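Local structure of VWFA domain-containing protein (Alicyclobacillus acidocaldarius subsp. acidocaldarius, 3RAG) at residues D78-A81 with T82-M86; V126-L129 with E130-A134. The protein is of unknown function but has a von Willebrand factor A-like alpha/beta fold and carries a bound sodium ion. One frame throughout, in Å; residues are numbered along the deposited sequence. Where two conformers were deposited one is given.

Contact 1. Residues D78-A81 with T82-M86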
loop_
_atom_site.group_PDB
_atom_site.type_symbol
_atom_site.label_atom_id
_atom_site.label_comp_id
_atom_site.label_asym_id
_atom_site.label_seq_id
_atom_site.Cartn_x
_atom_site.Cartn_y
_atom_site.Cartn_z
ATOM N N ASP A 78 -4.597 13.085 9.921
ATOM C CA ASP A 78 -4.031 11.825 10.401
ATOM C C ASP A 78 -3.598 10.858 9.321
ATOM O O ASP A 78 -3.123 9.762 9.623
ATOM C CB ASP A 78 -5.013 11.155 11.355
ATOM C CG ASP A 78 -5.228 11.986 12.607
ATOM O OD1 ASP A 78 -6.369 12.097 13.096
ATOM O OD2 ASP A 78 -4.230 12.559 13.067
ATOM N N ILE A 79 -3.719 11.256 8.059
ATOM C CA ILE A 79 -3.367 10.334 6.987
ATOM C C ILE A 79 -1.919 9.876 7.039
ATOM O O ILE A 79 -1.627 8.702 6.858
ATOM C CB ILE A 79 -3.682 10.936 5.599
ATOM C CG1 ILE A 79 -5.185 11.118 5.458
ATOM C CG2 ILE A 79 -3.071 10.073 4.471
ATOM C CD1 ILE A 79 -5.587 11.987 4.225
ATOM N N SER A 80 -1.001 10.799 7.297
ATOM C CA SER A 80 0.412 10.451 7.284
ATOM C C SER A 80 0.781 9.391 8.338
ATOM O O SER A 80 1.329 8.328 8.034
ATOM C CB SER A 80 1.245 11.723 7.483
ATOM O OG SER A 80 2.616 11.413 7.466
ATOM N N ALA A 81 0.473 9.693 9.589
ATOM C CA ALA A 81 0.719 8.752 10.666
ATOM C C ALA A 81 0.016 7.415 10.419
ATOM O O ALA A 81 0.564 6.346 10.698
ATOM C CB ALA A 81 0.278 9.365 12.005
ATOM N N THR A 82 -1.198 7.477 9.886
ATOM C CA THR A 82 -1.956 6.254 9.652
ATOM C C THR A 82 -1.301 5.381 8.582
ATOM O O THR A 82 -1.210 4.159 8.748
ATOM C CB THR A 82 -3.397 6.600 9.259
ATOM O OG1 THR A 82 -4.007 7.293 10.353
ATOM C CG2 THR A 82 -4.195 5.351 8.956
ATOM N N ALA A 83 -0.873 6.014 7.489
ATOM C CA ALA A 83 -0.187 5.306 6.403
ATOM C C ALA A 83 1.088 4.618 6.905
ATOM O O ALA A 83 1.363 3.473 6.569
ATOM C CB ALA A 83 0.149 6.269 5.256
ATOM N N GLN A 84 1.854 5.325 7.724
ATOM C CA GLN A 84 3.072 4.745 8.281
ATOM C C GLN A 84 2.741 3.547 9.184
ATOM O O GLN A 84 3.342 2.476 9.042
ATOM C CB GLN A 84 3.887 5.809 9.027
ATOM C CG GLN A 84 4.356 6.953 8.156
ATOM C CD GLN A 84 5.019 8.062 8.948
ATOM O OE1 GLN A 84 5.641 7.812 9.974
ATOM N NE2 GLN A 84 4.887 9.296 8.470
HETATM N N MSE A 85 1.764 3.696 10.086
HETATM C CA MSE A 85 1.387 2.583 10.956
HETATM C C MSE A 85 0.929 1.368 10.164
HETATM O O MSE A 85 1.307 0.236 10.491
HETATM C CB MSE A 85 0.274 2.970 11.955
HETATM C CG MSE A 85 -0.275 1.799 12.811
HETATM SE SE MSE A 85 -1.615 0.756 12.119
HETATM C CE MSE A 85 -2.992 1.908 12.089
HETATM N N MSE A 86 0.078 1.579 9.160
HETATM C CA MSE A 86 -0.512 0.436 8.472
HETATM C C MSE A 86 0.567 -0.307 7.705
HETATM O O MSE A 86 0.563 -1.545 7.671
HETATM C CB MSE A 86 -1.624 0.861 7.495
HETATM C CG MSE A 86 -2.898 1.403 8.144
HETATM SE SE MSE A 86 -4.012 2.189 6.889
HETATM C CE MSE A 86 -3.192 1.868 5.452
HETATM O O HOH W 1 3.053 9.365 6.143
#
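T82 meets D78 twice across the first turn of helix 79-106, with its backbone amide and its hydroxyl both directed at one carbonyl oxygen. The amide T82 N donates to D78 O at 3.0 Å. The hydroxyl bond is the shorter of the two, T82 OG1 lying 2.7 Å from D78 O and standing 41° out of the carbonyl plane, away from the usual lone-pair direction. That reach follows from chi1 of -62°, which folds OG1 back beside the T82 nitrogen.

The remaining backbone bonds are ordinary i to i+4 links: A83 N to I79 O, Q84 N to S80 O, and M85 N to A81 O at 3.0 Å.

A water joins the side chains of S80 and Q84. Its oxygen donates to S80 O at 2.8 Å. It accepts from Q84 NE2 at 3.0 Å, and also pairs with S80 OG at an unusually short distance, without an assigned direction. S80 OG swings opposite its own nitrogen (chi1 -180°), while the extended Q84 chain passes over S80 O, Q84 CG coming within 3.3 Å of that oxygen.

I79, A83 and M86 pack on strand 40-46, with I79 and T82 also touching V74 of strand 71-74; S80 and Q84 abut helix 151-165. This is the opening of a helix laid against the central sheet of a von Willebrand A-like, Rossmann-type alpha/beta fold.

Contact 2. Residues V126-L129 with E130-A134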
loop_
_atom_site.group_PDB
_atom_site.type_symbol
_atom_site.label_atom_id
_atom_site.label_comp_id
_atom_site.label_asym_id
_atom_site.label_seq_id
_atom_site.Cartn_x
_atom_site.Cartn_y
_atom_site.Cartn_z
ATOM N N VAL A 126 12.244 -11.314 12.835
ATOM C CA VAL A 126 11.181 -10.612 12.117
ATOM C C VAL A 126 11.406 -9.098 12.129
ATOM O O VAL A 126 11.226 -8.436 11.115
ATOM C CB VAL A 126 9.782 -10.925 12.700
ATOM C CG1 VAL A 126 8.701 -10.028 12.034
ATOM C CG2 VAL A 126 9.451 -12.396 12.507
ATOM N N GLU A 127 11.804 -8.556 13.277
ATOM C CA GLU A 127 12.102 -7.124 13.370
ATOM C C GLU A 127 13.257 -6.753 12.455
ATOM O O GLU A 127 13.257 -5.690 11.833
ATOM C CB GLU A 127 12.431 -6.721 14.814
ATOM C CG GLU A 127 11.242 -6.846 15.757
ATOM C CD GLU A 127 11.561 -6.371 17.154
ATOM O OE1 GLU A 127 10.805 -6.719 18.088
ATOM O OE2 GLU A 127 12.570 -5.646 17.316
ATOM N N LYS A 128 14.249 -7.628 12.378
ATOM C CA LYS A 128 15.375 -7.399 11.478
ATOM C C LYS A 128 14.881 -7.406 10.031
ATOM O O LYS A 128 15.220 -6.507 9.250
ATOM C CB LYS A 128 16.472 -8.445 11.702
ATOM C CG LYS A 128 17.723 -8.277 10.828
ATOM C CD LYS A 128 18.763 -9.367 11.155
ATOM C CE LYS A 128 20.106 -9.103 10.479
ATOM N NZ LYS A 128 20.716 -7.846 10.999
ATOM N N LEU A 129 14.043 -8.385 9.681
ATOM C CA LEU A 129 13.478 -8.423 8.333
ATOM C C LEU A 129 12.680 -7.141 8.043
ATOM O O LEU A 129 12.767 -6.583 6.944
ATOM C CB LEU A 129 12.548 -9.636 8.154
ATOM C CG LEU A 129 13.309 -10.974 8.079
ATOM C CD1 LEU A 129 12.354 -12.149 8.208
ATOM C CD2 LEU A 129 14.061 -11.026 6.750
ATOM N N GLU A 130 11.906 -6.686 9.026
ATOM C CA GLU A 130 11.093 -5.484 8.840
ATOM C C GLU A 130 11.956 -4.275 8.471
ATOM O O GLU A 130 11.494 -3.358 7.784
ATOM C CB GLU A 130 10.253 -5.197 10.088
ATOM C CG GLU A 130 9.400 -3.943 9.949
ATOM C CD GLU A 130 8.371 -3.776 11.057
ATOM O OE1 GLU A 130 8.349 -4.602 12.007
ATOM O OE2 GLU A 130 7.576 -2.814 10.962
ATOM N N ASP A 131 13.214 -4.278 8.911
ATOM C CA ASP A 131 14.134 -3.192 8.586
ATOM C C ASP A 131 14.896 -3.406 7.286
ATOM O O ASP A 131 15.245 -2.437 6.595
ATOM C CB ASP A 131 15.143 -2.984 9.732
ATOM C CG ASP A 131 16.156 -1.890 9.423
ATOM O OD1 ASP A 131 15.743 -0.717 9.284
ATOM O OD2 ASP A 131 17.361 -2.198 9.319
ATOM N N GLU A 132 15.166 -4.668 6.958
ATOM C CA GLU A 132 16.164 -5.012 5.934
ATOM C C GLU A 132 15.651 -5.498 4.589
ATOM O O GLU A 132 16.367 -5.396 3.592
ATOM C CB GLU A 132 17.176 -6.031 6.498
ATOM C CG GLU A 132 18.028 -5.459 7.568
ATOM C CD GLU A 132 19.012 -6.474 8.141
ATOM O OE1 GLU A 132 19.040 -7.621 7.642
ATOM O OE2 GLU A 132 19.741 -6.116 9.086
ATOM N N VAL A 133 14.428 -6.015 4.530
ATOM C CA VAL A 133 13.918 -6.469 3.234
ATOM C C VAL A 133 13.672 -5.276 2.314
ATOM O O VAL A 133 13.496 -4.145 2.774
ATOM C CB VAL A 133 12.607 -7.328 3.346
ATOM C CG1 VAL A 133 12.816 -8.564 4.251
ATOM C CG2 VAL A 133 11.394 -6.488 3.825
ATOM N N ALA A 134 13.670 -5.532 1.014
ATOM C CA ALA A 134 13.249 -4.524 0.056
ATOM C C ALA A 134 11.749 -4.286 0.253
ATOM O O ALA A 134 11.008 -5.206 0.601
ATOM C CB ALA A 134 13.570 -4.966 -1.394
#
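K128 and E132, one helical turn apart, are joined by a salt bridge in which K128 NZ lies 2.8 Å from E132 OE2. The ammonium approaches on the syn side of the carboxylate, 23° out of its plane. K128 leaves the backbone with CG opposite its own nitrogen (chi1 -179°) and runs extended until a single bend at chi4 (64°) turns NZ to the acid. E132 sets out differently: CG lies beside its backbone nitrogen, and the chain beyond is straight. Contact is not confined to the charged ends: the carboxylate also rests against the lysine methylenes, E132 CD being 3.5 Å from K128 CG.

On another face, L129 and V133 pack branch against branch, L129 CD2 lying 3.7 Å from V133 CG1. Both valine methyls also come near the leucine carbonyl, V133 CG1 at 3.3 Å from L129 O. L129 continues onto L95 and V99 of helix 79-106, and V133 onto T5.

Beneath the side chains the helix is ending. E130 N still bonds well to V126 O, but D131 N and E132 N make only weak bonds, each divided between two carbonyls. V133 N then donates to L129 O at 3.0 Å, just as V133 leaves helical geometry. E130, in one of its two conformers, bonds to H88, and D131 to S169.

Chemically, the bridge pairs a lysine with an acid near the helix C-terminus, where the helix dipole would make an added negative charge less welcome; the lysine probably offsets that cost.

Both contacts are local, within a helical turn or so, but they sit at opposite ends of consecutive helices, 79-106 and 116-132, with centres 19 Å apart. Contact 1, its centre about 11 Å from that of the chain, starts its helix against the sheet, whereas contact 2, its centre about 17 Å from the chain's, closes the next helix before strand 135-142. Each has a buried apolar side and a more open polar one. Their polar chemistry differs: neutral hydroxyl, amide and water in 78-86, a charged pair in 126-134. The two helices are joined just past contact 1, at H88 and E130; nearest atoms of the contacts are about 7 Å apart.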